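Local structure of MetRS related protein (2CWP) at residues G20-A25 with F66-N71; E44-V49 with E81-L86. The protein probably binds tRNA through an OB-fold domain, in keeping with a methionyl-tRNA synthetase-related role in charging tRNA with methionine. One frame throughout, in Å; residues are numbered along the deposited sequence.

Overall arrangement
Both contacts belong to one small OB-fold domain and meet through a shared core. Interaction 1 is fully buried: strands 17-27 and 65-69 join by backbone hydrogen bonds, and a valine packs against two phenylalanines. Interaction 2 is only partly buried and more polar: strand 45-50 meets residues 81-86 through a glutamine, a serine and two waters, with an arginine at one end. The two contacts lie about 7 Å apart, centre to centre. Strands 65-69 and 85-86 are sheet neighbours, with a probable hydrogen bond from Val-69 N to Met-85 O. Ile-48 and Leu-86 of interaction 2 pack against Phe-68 and Phe-66 of interaction 1.

Interaction 1 (G20-A25 with F66-N71); sequences GLVKKA and FIFVVN
Gly-20 N donates to Phe-66 O over 2.9 Å, the N-H pointing nearly straight at the oxygen (163°). Phe-66 N returns an equally short bond to Gly-20 O. These two bonds make Gly-20 and Phe-66 an antiparallel hydrogen-bonded pair. Within these ranges it is the one bridge; the short strand segments run at 103° to each other, and Val-22 is backbone-bonded to Gly-63 and Lys-64 instead. Strand 17-27 is also hydrogen-bonded to strand 35-40.

The ring of Phe-68 sits beside the Gly-20 backbone. Its CE1 comes within 3.4 Å of Gly-20 O, which lies at the ring edge and near its plane. A beta carbon on Gly-20 would clash with CD1 of this ring, so the glycine allows the close approach.

Val-22 fills the angle between the two aromatic side chains with one methyl, CG2, set anti to the carbonyl carbon while CG1 is anti to the backbone N (chi1 178°). This CG2 lies 3.7 Å from CD1 of Phe-66 and also touches CE1 of that ring, at the edge and near the plane. The same methyl stands 4.0 Å from CZ of Phe-68, again at the rim and in the ring plane. An alanine in place of Phe-68 would probably open a gap beside Gly-20 and strip CG2 of Val-22 of one of its two aromatic neighbours.

Beyond the two segments, Phe-68 makes an edge-to-face contact with Phe-41 and packs on Val-39, while Val-22 rests on Leu-37. Lys-23 and Lys-24 together face Ile-38 as a classic beta bulge. A long, strongly curved and bulged first strand, hydrogen-bonded to different strands along its length around an apolar interior, is characteristic of the OB-fold barrel.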
ATOM      1  N   GLY A  20       6.788   2.561   3.490  1.00 20.88           N
ATOM      2  CA  GLY A  20       6.901   3.471   2.359  1.00 19.93           C
ATOM      3  C   GLY A  20       6.242   4.803   2.635  1.00 22.73           C
ATOM      4  O   GLY A  20       5.209   4.845   3.305  1.00 27.26           O
ATOM      5  N   LEU A  21       6.832   5.891   2.134  1.00 25.07           N
ATOM      6  CA  LEU A  21       6.274   7.234   2.329  1.00 24.82           C
ATOM      7  C   LEU A  21       5.480   7.651   1.104  1.00 21.80           C
ATOM      8  O   LEU A  21       6.000   7.652  -0.005  1.00 23.78           O
ATOM      9  CB  LEU A  21       7.394   8.259   2.579  1.00 25.89           C
ATOM     10  CG  LEU A  21       7.003   9.745   2.447  1.00 29.47           C
ATOM     11  CD1 LEU A  21       5.919  10.075   3.469  1.00 24.24           C
ATOM     12  CD2 LEU A  21       8.252  10.642   2.662  1.00 24.52           C
ATOM     13  N   VAL A  22       4.217   8.000   1.301  1.00 24.37           N
ATOM     14  CA  VAL A  22       3.373   8.416   0.185  1.00 23.18           C
ATOM     15  C   VAL A  22       3.716   9.850  -0.227  1.00 24.48           C
ATOM     16  O   VAL A  22       3.339  10.804   0.448  1.00 31.36           O
ATOM     17  CB  VAL A  22       1.878   8.329   0.562  1.00 25.79           C
ATOM     18  CG1 VAL A  22       1.011   8.828  -0.599  1.00 19.16           C
ATOM     19  CG2 VAL A  22       1.530   6.886   0.919  1.00 21.47           C
ATOM     20  N   LYS A  23       4.450   9.987  -1.324  1.00 26.28           N
ATOM     21  CA  LYS A  23       4.853  11.297  -1.825  1.00 32.35           C
ATOM     22  C   LYS A  23       3.654  12.014  -2.436  1.00 31.10           C
ATOM     23  O   LYS A  23       3.438  13.199  -2.197  1.00 30.78           O
ATOM     24  CB  LYS A  23       5.946  11.149  -2.874  1.00 27.98           C
ATOM     25  CG  LYS A  23       7.282  10.693  -2.320  1.00 36.60           C
ATOM     26  CD  LYS A  23       7.881  11.765  -1.430  1.00 45.11           C
ATOM     27  CE  LYS A  23       9.400  11.768  -1.530  1.00 48.76           C
ATOM     28  NZ  LYS A  23       9.984  12.866  -0.707  1.00 48.10           N
ATOM     29  N   LYS A  24       2.876  11.280  -3.218  1.00 34.65           N
ATOM     30  CA  LYS A  24       1.696  11.838  -3.853  1.00 37.95           C
ATOM     31  C   LYS A  24       0.612  10.778  -3.986  1.00 39.55           C
ATOM     32  O   LYS A  24       0.899   9.581  -4.117  1.00 39.71           O
ATOM     33  CB  LYS A  24       2.042  12.399  -5.234  1.00 36.94           C
ATOM     34  CG  LYS A  24       0.810  12.849  -6.000  1.00 51.66           C
ATOM     35  CD  LYS A  24       1.139  13.740  -7.175  1.00 52.18           C
ATOM     36  CE  LYS A  24      -0.116  14.457  -7.621  1.00 55.33           C
ATOM     37  NZ  LYS A  24       0.195  15.824  -8.094  1.00 56.32           N
ATOM     38  N   ALA A  25      -0.632  11.233  -3.962  1.00 35.98           N
ATOM     39  CA  ALA A  25      -1.785  10.355  -4.071  1.00 36.21           C
ATOM     40  C   ALA A  25      -2.915  11.088  -4.785  1.00 32.98           C
ATOM     41  O   ALA A  25      -3.314  12.181  -4.372  1.00 31.81           O
ATOM     42  CB  ALA A  25      -2.236   9.930  -2.673  1.00 34.51           C
ATOM     43  N   PHE A  66       3.264   4.060   5.367  1.00 17.79           N
ATOM     44  CA  PHE A  66       2.410   2.885   5.517  1.00 19.65           C
ATOM     45  C   PHE A  66       3.187   1.622   5.150  1.00 24.87           C
ATOM     46  O   PHE A  66       4.307   1.691   4.632  1.00 16.32           O
ATOM     47  CB  PHE A  66       1.189   2.952   4.595  1.00 18.28           C
ATOM     48  CG  PHE A  66       0.320   4.140   4.823  1.00 22.79           C
ATOM     49  CD1 PHE A  66       0.477   5.287   4.051  1.00 24.15           C
ATOM     50  CD2 PHE A  66      -0.640   4.128   5.827  1.00 19.22           C
ATOM     51  CE1 PHE A  66      -0.320   6.419   4.279  1.00 31.53           C
ATOM     52  CE2 PHE A  66      -1.439   5.252   6.064  1.00 25.49           C
ATOM     53  CZ  PHE A  66      -1.278   6.398   5.288  1.00 25.04           C
ATOM     54  N   ILE A  67       2.562   0.478   5.412  1.00 17.20           N
ATOM     55  CA  ILE A  67       3.143  -0.810   5.092  1.00 18.15           C
ATOM     56  C   ILE A  67       2.713  -1.159   3.675  1.00 16.98           C
ATOM     57  O   ILE A  67       1.547  -0.997   3.323  1.00 21.92           O
ATOM     58  CB  ILE A  67       2.601  -1.887   5.997  1.00 15.86           C
ATOM     59  CG1 ILE A  67       2.827  -1.493   7.457  1.00 15.26           C
ATOM     60  CG2 ILE A  67       3.234  -3.217   5.625  1.00 14.97           C
ATOM     61  CD1 ILE A  67       2.012  -2.345   8.438  1.00 14.81           C
ATOM     62  N   PHE A  68       3.643  -1.640   2.869  1.00 19.61           N
ATOM     63  CA  PHE A  68       3.338  -2.018   1.489  1.00 18.90           C
ATOM     64  C   PHE A  68       4.007  -3.354   1.168  1.00 22.91           C
ATOM     65  O   PHE A  68       5.158  -3.579   1.568  1.00 24.63           O
ATOM     66  CB  PHE A  68       3.900  -0.987   0.487  1.00 21.62           C
ATOM     67  CG  PHE A  68       3.290   0.389   0.583  1.00 21.70           C
ATOM     68  CD1 PHE A  68       3.778   1.322   1.493  1.00 19.06           C
ATOM     69  CD2 PHE A  68       2.268   0.769  -0.291  1.00 18.14           C
ATOM     70  CE1 PHE A  68       3.263   2.634   1.535  1.00 14.15           C
ATOM     71  CE2 PHE A  68       1.745   2.065  -0.263  1.00 22.13           C
ATOM     72  CZ  PHE A  68       2.245   3.003   0.652  1.00 21.49           C
ATOM     73  N   VAL A  69       3.293  -4.240   0.469  1.00 22.76           N
ATOM     74  CA  VAL A  69       3.874  -5.512   0.028  1.00 23.97           C
ATOM     75  C   VAL A  69       4.519  -5.106  -1.301  1.00 25.49           C
ATOM     76  O   VAL A  69       3.807  -4.652  -2.196  1.00 24.04           O
ATOM     77  CB  VAL A  69       2.814  -6.570  -0.304  1.00 25.40           C
ATOM     78  CG1 VAL A  69       3.502  -7.890  -0.562  1.00 22.57           C
ATOM     79  CG2 VAL A  69       1.821  -6.703   0.802  1.00 30.87           C
ATOM     80  N   VAL A  70       5.834  -5.289  -1.440  1.00 27.17           N
ATOM     81  CA  VAL A  70       6.555  -4.864  -2.643  1.00 29.54           C
ATOM     82  C   VAL A  70       7.152  -5.906  -3.607  1.00 36.81           C
ATOM     83  O   VAL A  70       7.754  -5.527  -4.624  1.00 33.17           O
ATOM     84  CB  VAL A  70       7.704  -3.898  -2.269  1.00 27.05           C
ATOM     85  CG1 VAL A  70       7.150  -2.698  -1.503  1.00 31.94           C
ATOM     86  CG2 VAL A  70       8.759  -4.630  -1.438  1.00 24.85           C
ATOM     87  N   ASN A  71       7.012  -7.195  -3.312  1.00 34.32           N
ATOM     88  CA  ASN A  71       7.564  -8.204  -4.214  1.00 35.93           C
ATOM     89  C   ASN A  71       6.468  -9.046  -4.845  1.00 35.32           C
ATOM     90  O   ASN A  71       6.614 -10.256  -4.996  1.00 38.30           O
ATOM     91  CB  ASN A  71       8.594  -9.102  -3.487  1.00 37.77           C
ATOM     92  CG  ASN A  71       7.962 -10.044  -2.460  1.00 38.50           C
ATOM     93  OD1 ASN A  71       6.937  -9.735  -1.848  1.00 38.27           O
ATOM     94  ND2 ASN A  71       8.597 -11.193  -2.254  1.00 39.29           N
TER

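Interaction 2 (E44-V49 with E81-L86); sequences EERTIV and ESQGML
Two hydrogen bonds join Thr-47 to Gln-83. Gln-83 N donates to Thr-47 O over 2.7 Å in an almost perfectly straight bond (179°). Thr-47 N in turn donates to the side-chain OE1 of Gln-83 at 2.9 Å, in the amide plane and on a lone pair. The glutamine thus satisfies both backbone polar groups of Thr-47, using its amide oxygen where a paired strand would offer a carbonyl. Ser-82 OG, set anti to its backbone N (chi1 174°), accepts a weak bond from Val-49 N. Two waters extend this polar edge: one bridges Val-49 O and Leu-86 N, the other joins Val-49 O, Ser-82 OG and Gly-84 O.

Among charged groups, Arg-46 lays one guanidinium face against Gln-83 O, which stands 3.0 Å above the plane, offset toward the rim. Its NH1 forms a salt bridge with Glu-44 OE1 (3.4 Å) and a weak hydrogen bond to Val-70 O.

Apolar packing centres on Ile-48. Its CG2, anti to the backbone N, packs on the backbone from Gly-84 to Leu-86, while CG1 and CD1 lie against Gly-84, CD1 at 3.8 Å from Gly-84 CA; a beta carbon on that glycine would collide with CD1. Val-49 CG2 touches Ser-82 CB.

Strand 45-50 is hydrogen-bonded to strand 35-40 through Arg-46 and Ile-48, whereas Ser-82 bonds to Lys-75 of strand 75-77 and strand 85-86 borders strand 65-69.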
ATOM      1  N   GLU A  44      14.309   3.353  -3.654  1.00 45.95           N
ATOM      2  CA  GLU A  44      13.516   3.362  -4.866  1.00 43.99           C
ATOM      3  C   GLU A  44      12.167   4.002  -4.628  1.00 41.94           C
ATOM      4  O   GLU A  44      11.744   4.206  -3.489  1.00 35.19           O
ATOM      5  CB  GLU A  44      13.303   1.934  -5.373  1.00 43.64           C
ATOM      6  CG  GLU A  44      12.478   1.080  -4.429  1.00 47.37           C
ATOM      7  CD  GLU A  44      12.166  -0.297  -4.991  1.00 55.88           C
ATOM      8  OE1 GLU A  44      11.561  -1.116  -4.258  1.00 62.62           O
ATOM      9  OE2 GLU A  44      12.520  -0.560  -6.162  1.00 56.67           O
ATOM     10  N   GLU A  45      11.503   4.302  -5.731  1.00 37.27           N
ATOM     11  CA  GLU A  45      10.188   4.898  -5.719  1.00 38.96           C
ATOM     12  C   GLU A  45       9.317   3.910  -6.476  1.00 37.00           C
ATOM     13  O   GLU A  45       9.791   3.232  -7.388  1.00 38.21           O
ATOM     14  CB  GLU A  45      10.220   6.239  -6.448  1.00 42.63           C
ATOM     15  CG  GLU A  45       9.257   7.251  -5.888  1.00 49.83           C
ATOM     16  CD  GLU A  45       9.194   8.519  -6.712  1.00 49.51           C
ATOM     17  OE1 GLU A  45       8.813   8.435  -7.908  1.00 44.17           O
ATOM     18  OE2 GLU A  45       9.518   9.589  -6.152  1.00 41.20           O
ATOM     19  N   ARG A  46       8.053   3.804  -6.096  1.00 35.01           N
ATOM     20  CA  ARG A  46       7.163   2.876  -6.780  1.00 31.58           C
ATOM     21  C   ARG A  46       5.762   3.445  -6.923  1.00 30.10           C
ATOM     22  O   ARG A  46       5.331   4.286  -6.134  1.00 33.72           O
ATOM     23  CB  ARG A  46       7.109   1.553  -6.025  1.00 33.80           C
ATOM     24  CG  ARG A  46       8.457   1.134  -5.508  1.00 42.89           C
ATOM     25  CD  ARG A  46       8.483  -0.321  -5.123  1.00 52.43           C
ATOM     26  NE  ARG A  46       8.248  -1.178  -6.276  1.00 58.14           N
ATOM     27  CZ  ARG A  46       8.444  -2.487  -6.266  1.00 60.54           C
ATOM     28  NH1 ARG A  46       8.882  -3.072  -5.158  1.00 62.88           N
ATOM     29  NH2 ARG A  46       8.203  -3.208  -7.353  1.00 62.34           N
ATOM     30  N   THR A  47       5.062   2.985  -7.948  1.00 27.82           N
ATOM     31  CA  THR A  47       3.705   3.422  -8.203  1.00 31.50           C
ATOM     32  C   THR A  47       2.812   2.324  -7.693  1.00 31.49           C
ATOM     33  O   THR A  47       2.925   1.170  -8.115  1.00 28.46           O
ATOM     34  CB  THR A  47       3.460   3.639  -9.706  1.00 36.35           C
ATOM     35  OG1 THR A  47       4.315   4.695 -10.164  1.00 36.43           O
ATOM     36  CG2 THR A  47       2.001   4.016  -9.976  1.00 31.51           C
ATOM     37  N   ILE A  48       1.926   2.682  -6.772  1.00 32.44           N
ATOM     38  CA  ILE A  48       1.030   1.709  -6.182  1.00 30.86           C
ATOM     39  C   ILE A  48      -0.417   2.160  -6.200  1.00 33.71           C
ATOM     40  O   ILE A  48      -0.746   3.263  -5.761  1.00 34.73           O
ATOM     41  CB  ILE A  48       1.456   1.402  -4.726  1.00 32.78           C
ATOM     42  CG1 ILE A  48       2.792   0.646  -4.745  1.00 35.50           C
ATOM     43  CG2 ILE A  48       0.359   0.611  -4.003  1.00 32.22           C
ATOM     44  CD1 ILE A  48       3.398   0.392  -3.383  1.00 20.97           C
ATOM     45  N   VAL A  49      -1.281   1.287  -6.704  1.00 31.20           N
ATOM     46  CA  VAL A  49      -2.702   1.567  -6.771  1.00 30.51           C
ATOM     47  C   VAL A  49      -3.450   0.896  -5.607  1.00 28.48           C
ATOM     48  O   VAL A  49      -3.170  -0.250  -5.253  1.00 26.99           O
ATOM     49  CB  VAL A  49      -3.285   1.069  -8.118  1.00 32.11           C
ATOM     50  CG1 VAL A  49      -4.780   1.351  -8.184  1.00 27.43           C
ATOM     51  CG2 VAL A  49      -2.555   1.744  -9.280  1.00 27.45           C
ATOM     52  N   GLU A  81       0.076   0.842 -13.979  1.00 50.77           N
ATOM     53  CA  GLU A  81       0.964  -0.205 -13.496  1.00 49.55           C
ATOM     54  C   GLU A  81       1.177  -0.066 -11.994  1.00 45.91           C
ATOM     55  O   GLU A  81       1.763   0.907 -11.532  1.00 45.79           O
ATOM     56  CB  GLU A  81       2.308  -0.110 -14.235  1.00 53.57           C
ATOM     57  CG  GLU A  81       3.376  -1.128 -13.831  1.00 59.72           C
ATOM     58  CD  GLU A  81       3.110  -2.525 -14.373  1.00 64.32           C
ATOM     59  OE1 GLU A  81       2.091  -3.127 -13.977  1.00 69.15           O
ATOM     60  OE2 GLU A  81       3.919  -3.022 -15.194  1.00 58.61           O
ATOM     61  N   SER A  82       0.682  -1.040 -11.234  1.00 43.35           N
ATOM     62  CA  SER A  82       0.838  -1.043  -9.787  1.00 38.11           C
ATOM     63  C   SER A  82       2.016  -1.956  -9.427  1.00 38.54           C
ATOM     64  O   SER A  82       2.008  -3.143  -9.739  1.00 39.17           O
ATOM     65  CB  SER A  82      -0.441  -1.550  -9.122  1.00 35.44           C
ATOM     66  OG  SER A  82      -0.259  -1.682  -7.724  1.00 36.84           O
ATOM     67  N   GLN A  83       3.024  -1.402  -8.764  1.00 35.15           N
ATOM     68  CA  GLN A  83       4.211  -2.174  -8.388  1.00 35.61           C
ATOM     69  C   GLN A  83       4.247  -2.542  -6.897  1.00 35.25           C
ATOM     70  O   GLN A  83       5.322  -2.614  -6.296  1.00 36.06           O
ATOM     71  CB  GLN A  83       5.473  -1.371  -8.719  1.00 35.93           C
ATOM     72  CG  GLN A  83       5.516  -0.766 -10.113  1.00 38.59           C
ATOM     73  CD  GLN A  83       6.672   0.201 -10.273  1.00 42.61           C
ATOM     74  OE1 GLN A  83       6.698   1.266  -9.656  1.00 34.80           O
ATOM     75  NE2 GLN A  83       7.645  -0.171 -11.095  1.00 50.08           N
ATOM     76  N   GLY A  84       3.082  -2.768  -6.305  1.00 32.49           N
ATOM     77  CA  GLY A  84       3.027  -3.123  -4.900  1.00 31.29           C
ATOM     78  C   GLY A  84       1.612  -3.053  -4.380  1.00 28.00           C
ATOM     79  O   GLY A  84       0.664  -2.955  -5.151  1.00 29.00           O
ATOM     80  N   MET A  85       1.451  -3.084  -3.064  1.00 27.05           N
ATOM     81  CA  MET A  85       0.118  -3.034  -2.511  1.00 23.75           C
ATOM     82  C   MET A  85       0.070  -2.498  -1.082  1.00 22.74           C
ATOM     83  O   MET A  85       0.786  -2.980  -0.204  1.00 24.29           O
ATOM     84  CB  MET A  85      -0.492  -4.426  -2.580  1.00 24.56           C
ATOM     85  CG  MET A  85      -1.909  -4.506  -2.111  1.00 33.72           C
ATOM     86  SD  MET A  85      -2.569  -6.150  -2.455  1.00 40.68           S
ATOM     87  CE  MET A  85      -1.682  -7.114  -1.210  1.00 37.05           C
ATOM     88  N   LEU A  86      -0.786  -1.502  -0.873  1.00 20.82           N
ATOM     89  CA  LEU A  86      -0.973  -0.874   0.430  1.00 22.82           C
ATOM     90  C   LEU A  86      -1.687  -1.813   1.406  1.00 18.83           C
ATOM     91  O   LEU A  86      -2.769  -2.313   1.111  1.00 23.18           O
ATOM     92  CB  LEU A  86      -1.803   0.403   0.275  1.00 21.55           C
ATOM     93  CG  LEU A  86      -2.218   1.129   1.570  1.00 19.86           C
ATOM     94  CD1 LEU A  86      -0.983   1.603   2.308  1.00 16.85           C
ATOM     95  CD2 LEU A  86      -3.136   2.318   1.248  1.00 21.23           C
TER
HETATM   96  O   HOH W   1      -2.887  -1.137  -2.825  1.00 26.61           O
HETATM   97  O   HOH W   2      -1.851  -2.830  -6.001  1.00 34.64           O